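Local coordinates for protein DNA helicase RecQ (Deinococcus radiodurans, PDB 4Q48) that probably couples ATP hydrolysis to the unwinding of duplex DNA, translocating in the 3'-5' direction, with this chain forming the helicase catalytic core, at residues Gly239-Leu244 / Phe307-Asp312; Lys247-Thr252 / Ala263-Ala268; Leu311-Ser316 / Met338-Ser343. All coordinates share one frame; numbering follows the deposited sequence.

All three interactions belong to the second RecA-like domain and reach one parallel sheet. Interaction 1 pairs two neighbouring central strands; its centre is about 11 Å from that of interaction 2 and 10 Å from that of interaction 3. Interaction 2 is nested inside the chain loop that interaction 1 closes; C243 CB and S248 CB, 3.7 Å apart, pack together. Interaction 3 shares L311 and D312 with interaction 1 and adds the next strand, where H310 O and V339 N are 3.1 Å apart, a probable hydrogen bond. Interactions 1 and 2 lie away from the ADP and zinc sites, whereas the side chain of M338 is about 12 Å from that of the zinc ligand C401.

Interaction 1: Gly239-Leu244 / Phe307-Asp312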
# COMPACT_ATOMS: atom_id res chain seq x y z
N GLY A 239 -18.38 -14.06 6.85
CA GLY A 239 -17.65 -13.51 5.74
C GLY A 239 -18.14 -12.12 5.41
O GLY A 239 -19.24 -11.73 5.81
N ILE A 240 -17.32 -11.38 4.68
CA ILE A 240 -17.69 -10.07 4.14
C ILE A 240 -17.76 -10.14 2.62
O ILE A 240 -16.87 -10.68 2.01
CB ILE A 240 -16.68 -9.00 4.52
CG1 ILE A 240 -16.41 -9.01 6.02
CG2 ILE A 240 -17.18 -7.64 4.03
CD1 ILE A 240 -15.24 -8.10 6.46
N VAL A 241 -18.85 -9.65 2.03
CA VAL A 241 -18.96 -9.51 0.58
C VAL A 241 -18.95 -8.05 0.20
O VAL A 241 -19.88 -7.33 0.54
CB VAL A 241 -20.26 -10.12 0.05
CG1 VAL A 241 -20.38 -9.89 -1.46
CG2 VAL A 241 -20.35 -11.59 0.43
N TYR A 242 -17.93 -7.58 -0.51
CA TYR A 242 -17.87 -6.18 -0.93
C TYR A 242 -18.52 -5.89 -2.29
O TYR A 242 -18.21 -6.56 -3.28
CB TYR A 242 -16.44 -5.73 -0.98
CG TYR A 242 -15.80 -5.58 0.35
CD1 TYR A 242 -16.07 -4.47 1.16
CD2 TYR A 242 -14.87 -6.50 0.80
CE1 TYR A 242 -15.45 -4.31 2.39
CE2 TYR A 242 -14.24 -6.35 2.02
CZ TYR A 242 -14.54 -5.26 2.81
OH TYR A 242 -13.91 -5.14 4.03
N CYS A 243 -19.40 -4.91 -2.36
CA CYS A 243 -19.97 -4.49 -3.65
C CYS A 243 -19.70 -3.01 -3.87
O CYS A 243 -19.42 -2.27 -2.91
CB CYS A 243 -21.46 -4.78 -3.74
SG CYS A 243 -21.87 -6.52 -3.52
N LEU A 244 -19.79 -2.57 -5.14
CA LEU A 244 -19.36 -1.22 -5.52
C LEU A 244 -20.34 -0.12 -5.13
O LEU A 244 -19.95 0.94 -4.65
CB LEU A 244 -19.07 -1.13 -7.02
CG LEU A 244 -18.09 0.02 -7.29
CD1 LEU A 244 -16.86 -0.11 -6.38
CD2 LEU A 244 -17.67 0.09 -8.77
N PHE A 307 -14.01 -15.65 4.90
CA PHE A 307 -13.77 -15.21 3.53
C PHE A 307 -14.06 -13.73 3.28
O PHE A 307 -14.86 -13.10 4.00
CB PHE A 307 -14.58 -16.06 2.56
CG PHE A 307 -16.08 -15.82 2.59
CD1 PHE A 307 -16.91 -16.59 3.40
CD2 PHE A 307 -16.66 -14.89 1.75
CE1 PHE A 307 -18.27 -16.40 3.39
CE2 PHE A 307 -18.04 -14.70 1.74
CZ PHE A 307 -18.84 -15.46 2.56
N VAL A 308 -13.37 -13.19 2.28
CA VAL A 308 -13.75 -11.90 1.73
C VAL A 308 -13.97 -12.05 0.23
O VAL A 308 -13.06 -12.43 -0.51
CB VAL A 308 -12.72 -10.82 2.00
CG1 VAL A 308 -12.97 -9.64 1.11
CG2 VAL A 308 -12.84 -10.38 3.44
N ALA A 309 -15.19 -11.70 -0.18
CA ALA A 309 -15.60 -11.78 -1.57
C ALA A 309 -15.66 -10.41 -2.22
O ALA A 309 -16.28 -9.50 -1.68
CB ALA A 309 -16.96 -12.46 -1.67
N HIS A 310 -15.07 -10.29 -3.41
CA HIS A 310 -15.21 -9.06 -4.18
C HIS A 310 -16.05 -9.33 -5.42
O HIS A 310 -15.67 -10.14 -6.27
CB HIS A 310 -13.85 -8.49 -4.54
CG HIS A 310 -13.22 -7.69 -3.44
ND1 HIS A 310 -12.32 -8.23 -2.54
CD2 HIS A 310 -13.36 -6.39 -3.09
CE1 HIS A 310 -11.94 -7.29 -1.69
NE2 HIS A 310 -12.55 -6.16 -2.01
N LEU A 311 -17.20 -8.66 -5.52
CA LEU A 311 -18.11 -8.91 -6.63
C LEU A 311 -17.96 -7.79 -7.65
O LEU A 311 -18.61 -7.78 -8.71
CB LEU A 311 -19.54 -9.00 -6.11
CG LEU A 311 -19.90 -10.38 -5.57
CD1 LEU A 311 -21.28 -10.37 -4.92
CD2 LEU A 311 -19.82 -11.44 -6.64
N ASP A 312 -17.07 -6.86 -7.33
CA ASP A 312 -16.68 -5.79 -8.23
C ASP A 312 -15.22 -5.47 -7.96
O ASP A 312 -14.66 -5.87 -6.93
CB ASP A 312 -17.52 -4.51 -8.05
CG ASP A 312 -18.99 -4.71 -8.28
OD1 ASP A 312 -19.38 -5.12 -9.40
OD2 ASP A 312 -19.77 -4.43 -7.34
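With CG between the backbone N and the carbonyl carbon (chi1 71°), F307 turns its ring back across the neighbouring strand, while Y242 and H310 place CG anti to their carbonyl carbons (chi1 -71° and -82°) and so run side by side, pointing the same way. The F307 ring lies against G239, whose CA sits 3.8 Å from the ring centroid, almost straight above it, as a CH-pi contact. Glycine suits this place because a CB would run into F307 CE1. On the other face of the sheet the Y242 and H310 rings are nearly parallel but slid apart, centroids 5.1 Å from each other, so they barely overlap. V308 fits beside them, its CG1 3.6 Å from Y242 CE2 at the edge of the tyrosine ring.

Between these faces runs regular parallel pairing. I240 N bonds to F307 O, A309 N to I240 O at 2.9 Å, Y242 N to A309 O at 2.8 Å, and L311 N to Y242 O. The beta-branched V241 favours an extended backbone and sets CG1 3.6 Å from L311 CD1; V241 CG2 lies near both A309 CB, where the small alanine makes way, and the edge of the F307 ring. Past the strand ends D312 continues the link, receiving L244 N on the anti lone pair of OD2 at 2.9 Å.

The polar tips find partners outside the two strands: Y242 OH bonds to R326 NH1 and H310 NE2 to E323 OE1. Two central strands of the second RecA-like domain thus meet here, with helix 222-233 against F307, A309 and L311, helix 246-258 against C243, and strands 289-292 and 334-340 extending the sheet beyond them.

Interaction 2: Lys247-Thr252 / Ala263-Ala268; sequences KSVEET and ALAYHA
V249 and A265 point at each other across a helix and a strand that run nearly antiparallel, their axes 7.5 Å apart at closest approach. V249 holds CG1 anti to its backbone N, and this one methyl does most of the touching. V249 CG1 lies 3.6 Å from A265 CB and 3.8 Å from Y266 N, so it rests on the strand backbone as well as on a side chain. The alanine suits its place, since its single methyl lets the helix come this close.

H267 joins from beyond Y266. Its CG stands between the backbone N and the carbonyl carbon (chi1 56°), which brings the ring back toward the helix, and V249 CG1 meets it at the edge, near the ring plane, 4.0 Å from H267 CD2. E250 adds its aliphatic portion alongside, with E250 CG 4.2 Å from H267 NE2. Y266 turns the other way, its ring against helix 272-284.

Helix 246-258 is the helix of a beta-alpha-beta crossover from strand 238-242 to the edge strand 263-266, with strand 289-292 lying between the two in the sheet. Its outer side carries a salt bridge from K247 NZ to E251 OE1, 3.0 Å long, one helical turn apart. T252 OG1 instead bonds back to S248 O, which also accepts T252 N.

No hydrogen bond joins helix and strand, so the contact depends on apolar fit. E250 OE2, 4.3 Å from H267 NE2, could favour a protonated ring, but nearby R246 and the weak bond from G269 N to H267 ND1 would probably work against this, so no charge pair carries the contact.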
# COMPACT_ATOMS: atom_id res chain seq x y z
N LYS A 247 -26.62 0.18 -3.86
CA LYS A 247 -27.78 -0.58 -4.34
C LYS A 247 -27.46 -2.07 -4.53
O LYS A 247 -28.32 -2.93 -4.32
CB LYS A 247 -28.29 0.02 -5.66
CG LYS A 247 -28.75 -1.00 -6.71
CD LYS A 247 -29.47 -0.35 -7.87
CE LYS A 247 -29.61 -1.29 -9.06
NZ LYS A 247 -30.93 -1.99 -9.10
N SER A 248 -26.21 -2.37 -4.90
CA SER A 248 -25.76 -3.75 -5.03
C SER A 248 -25.66 -4.42 -3.64
O SER A 248 -25.93 -5.62 -3.50
CB SER A 248 -24.43 -3.83 -5.76
OG SER A 248 -24.50 -3.13 -6.99
N VAL A 249 -25.27 -3.64 -2.63
CA VAL A 249 -25.25 -4.12 -1.25
C VAL A 249 -26.65 -4.53 -0.78
O VAL A 249 -26.86 -5.67 -0.37
CB VAL A 249 -24.66 -3.05 -0.28
CG1 VAL A 249 -25.11 -3.28 1.14
CG2 VAL A 249 -23.13 -3.04 -0.36
N GLU A 250 -27.61 -3.61 -0.85
CA GLU A 250 -29.00 -3.89 -0.52
C GLU A 250 -29.53 -5.17 -1.19
O GLU A 250 -29.96 -6.12 -0.51
CB GLU A 250 -29.87 -2.70 -0.94
CG GLU A 250 -29.72 -1.45 -0.08
CD GLU A 250 -30.49 -0.24 -0.64
OE1 GLU A 250 -31.72 -0.37 -0.91
OE2 GLU A 250 -29.86 0.83 -0.80
N GLU A 251 -29.45 -5.19 -2.51
CA GLU A 251 -30.08 -6.26 -3.27
C GLU A 251 -29.39 -7.60 -3.09
O GLU A 251 -30.06 -8.62 -2.97
CB GLU A 251 -30.15 -5.89 -4.75
CG GLU A 251 -31.20 -4.81 -5.01
CD GLU A 251 -31.21 -4.33 -6.44
OE1 GLU A 251 -30.16 -3.85 -6.90
OE2 GLU A 251 -32.28 -4.43 -7.09
N THR A 252 -28.07 -7.58 -3.08
CA THR A 252 -27.28 -8.78 -2.79
C THR A 252 -27.60 -9.31 -1.38
O THR A 252 -27.84 -10.51 -1.19
CB THR A 252 -25.76 -8.50 -2.90
OG1 THR A 252 -25.47 -7.97 -4.20
CG2 THR A 252 -24.93 -9.75 -2.64
N ALA A 263 -27.52 -12.76 5.78
CA ALA A 263 -26.80 -11.60 5.27
C ALA A 263 -27.37 -10.27 5.76
O ALA A 263 -28.57 -10.14 5.96
CB ALA A 263 -26.79 -11.63 3.77
N LEU A 264 -26.49 -9.29 5.96
CA LEU A 264 -26.92 -7.95 6.35
C LEU A 264 -26.29 -6.89 5.47
O LEU A 264 -25.15 -7.06 5.01
CB LEU A 264 -26.55 -7.67 7.81
CG LEU A 264 -26.87 -8.68 8.91
CD1 LEU A 264 -26.38 -8.15 10.25
CD2 LEU A 264 -28.35 -8.99 8.95
N ALA A 265 -27.00 -5.79 5.27
CA ALA A 265 -26.44 -4.68 4.51
C ALA A 265 -25.71 -3.73 5.45
O ALA A 265 -26.11 -3.58 6.61
CB ALA A 265 -27.54 -3.96 3.73
N TYR A 266 -24.66 -3.09 4.95
CA TYR A 266 -23.81 -2.18 5.72
C TYR A 266 -23.22 -1.17 4.74
O TYR A 266 -22.29 -1.50 3.98
CB TYR A 266 -22.72 -2.95 6.45
CG TYR A 266 -21.84 -2.20 7.44
CD1 TYR A 266 -22.32 -1.81 8.68
CD2 TYR A 266 -20.50 -1.94 7.15
CE1 TYR A 266 -21.51 -1.17 9.59
CE2 TYR A 266 -19.68 -1.29 8.05
CZ TYR A 266 -20.19 -0.90 9.27
OH TYR A 266 -19.37 -0.25 10.18
N HIS A 267 -23.77 0.04 4.73
CA HIS A 267 -23.34 1.08 3.80
C HIS A 267 -23.45 2.48 4.41
O HIS A 267 -24.09 2.67 5.46
CB HIS A 267 -24.15 0.96 2.49
CG HIS A 267 -25.63 1.03 2.69
ND1 HIS A 267 -26.29 2.20 3.00
CD2 HIS A 267 -26.56 0.05 2.74
CE1 HIS A 267 -27.58 1.95 3.15
NE2 HIS A 267 -27.77 0.65 3.01
N ALA A 268 -22.86 3.46 3.74
CA ALA A 268 -22.76 4.82 4.25
C ALA A 268 -24.14 5.39 4.52
O ALA A 268 -24.31 6.37 5.26
CB ALA A 268 -21.99 5.71 3.25

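Interaction 3: Leu311-Ser316 / Met338-Ser343; sequences LDLPKS and MVYGLS
L313 leaves the backbone with CG anti to its carbonyl carbon (chi1 -81°), and beyond CB the branch crosses obliquely over the base of Y340. L313 CG lies 3.9 Å from Y340 CB; L313 CD1 reaches Y340 CD2 at 4.1 Å; L313 CD2 settles 3.8 Å from Y340 CB and also meets M338 SD at 4.1 Å. An alanine here would probably loosen the join between loop and strand, because the contacts of CG and both methyls with Y340, and of CD2 with M338, would go. Leucine's fork spans CB and ring of Y340; the unbranched methionine can bend its sulfur toward proline. This loop leads from strand 305-310 into helix 317-324, the helix of a beta-alpha-beta unit whose second strand, 334-340, lies directly beside the first; S316 caps that helix through OG to G319 N. M338 bends at its last torsion (chi3 72°) and meets P314 tip to tip, SD 3.7 Å from P314 CD. On the other side of the strand L311 CD2 lies 3.9 Å from V339 CG2, the two chains side by side. Helix 359-376, in the region of the zinc-binding family, covers L313, M338 and Y340 with C376 and P314 with L372.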
# COMPACT_ATOMS: atom_id res chain seq x y z
N LEU A 311 -17.20 -8.66 -5.52
CA LEU A 311 -18.11 -8.91 -6.63
C LEU A 311 -17.96 -7.79 -7.65
O LEU A 311 -18.61 -7.78 -8.71
CB LEU A 311 -19.54 -9.00 -6.11
CG LEU A 311 -19.90 -10.38 -5.57
CD1 LEU A 311 -21.28 -10.37 -4.92
CD2 LEU A 311 -19.82 -11.44 -6.64
N ASP A 312 -17.07 -6.86 -7.33
CA ASP A 312 -16.68 -5.79 -8.23
C ASP A 312 -15.22 -5.47 -7.96
O ASP A 312 -14.66 -5.87 -6.93
CB ASP A 312 -17.52 -4.51 -8.05
CG ASP A 312 -18.99 -4.71 -8.28
OD1 ASP A 312 -19.38 -5.12 -9.40
OD2 ASP A 312 -19.77 -4.43 -7.34
N LEU A 313 -14.59 -4.77 -8.90
CA LEU A 313 -13.22 -4.34 -8.71
C LEU A 313 -13.13 -3.34 -7.58
O LEU A 313 -13.94 -2.41 -7.50
CB LEU A 313 -12.67 -3.73 -9.98
CG LEU A 313 -12.18 -4.73 -11.02
CD1 LEU A 313 -11.66 -3.95 -12.22
CD2 LEU A 313 -11.12 -5.62 -10.41
N PRO A 314 -12.14 -3.51 -6.70
CA PRO A 314 -11.87 -2.51 -5.68
C PRO A 314 -11.35 -1.24 -6.35
O PRO A 314 -11.10 -1.28 -7.54
CB PRO A 314 -10.80 -3.15 -4.82
CG PRO A 314 -10.63 -4.53 -5.34
CD PRO A 314 -11.12 -4.57 -6.71
N LYS A 315 -11.18 -0.15 -5.60
CA LYS A 315 -10.70 1.09 -6.22
C LYS A 315 -9.18 1.09 -6.40
O LYS A 315 -8.64 1.84 -7.20
CB LYS A 315 -11.13 2.31 -5.40
CG LYS A 315 -12.58 2.28 -4.92
CD LYS A 315 -13.17 3.70 -4.82
CE LYS A 315 -14.42 3.80 -3.91
NZ LYS A 315 -14.58 5.05 -3.08
N SER A 316 -8.49 0.25 -5.64
CA SER A 316 -7.05 0.19 -5.73
C SER A 316 -6.48 -1.08 -5.09
O SER A 316 -7.19 -1.82 -4.41
CB SER A 316 -6.46 1.41 -5.06
OG SER A 316 -6.79 1.42 -3.68
N MET A 338 -12.41 -13.20 -5.64
CA MET A 338 -12.88 -12.06 -6.44
C MET A 338 -13.13 -12.42 -7.90
O MET A 338 -12.34 -13.10 -8.58
CB MET A 338 -11.91 -10.87 -6.36
CG MET A 338 -12.21 -9.75 -7.38
SD MET A 338 -11.20 -8.24 -7.22
CE MET A 338 -9.61 -8.78 -7.80
N VAL A 339 -14.26 -11.93 -8.40
CA VAL A 339 -14.57 -12.05 -9.80
C VAL A 339 -14.78 -10.65 -10.36
O VAL A 339 -15.31 -9.76 -9.70
CB VAL A 339 -15.83 -12.92 -10.07
CG1 VAL A 339 -15.51 -14.42 -9.94
CG2 VAL A 339 -17.01 -12.46 -9.21
N TYR A 340 -14.34 -10.48 -11.59
CA TYR A 340 -14.51 -9.23 -12.26
C TYR A 340 -14.63 -9.61 -13.73
O TYR A 340 -14.18 -10.68 -14.15
CB TYR A 340 -13.32 -8.29 -11.99
CG TYR A 340 -12.10 -8.59 -12.84
CD1 TYR A 340 -11.32 -9.70 -12.61
CD2 TYR A 340 -11.74 -7.73 -13.88
CE1 TYR A 340 -10.22 -9.96 -13.41
CE2 TYR A 340 -10.65 -7.98 -14.66
CZ TYR A 340 -9.91 -9.09 -14.43
OH TYR A 340 -8.84 -9.32 -15.24
N GLY A 341 -15.26 -8.74 -14.51
CA GLY A 341 -15.38 -8.99 -15.92
C GLY A 341 -15.04 -7.82 -16.81
O GLY A 341 -14.67 -6.73 -16.35
N LEU A 342 -15.05 -8.12 -18.10
CA LEU A 342 -15.85 -7.38 -19.07
C LEU A 342 -16.10 -5.90 -18.82
O LEU A 342 -15.27 -5.02 -19.07
CB LEU A 342 -17.26 -8.03 -19.11
CG LEU A 342 -17.74 -9.29 -19.81
CD1 LEU A 342 -17.13 -10.56 -19.21
CD2 LEU A 342 -19.26 -9.30 -19.71
N SER A 343 -17.31 -5.72 -18.30
CA SER A 343 -17.97 -4.46 -18.07
C SER A 343 -17.43 -3.72 -16.86
O SER A 343 -17.61 -2.50 -16.76
CB SER A 343 -19.47 -4.71 -17.88
OG SER A 343 -19.71 -5.41 -16.67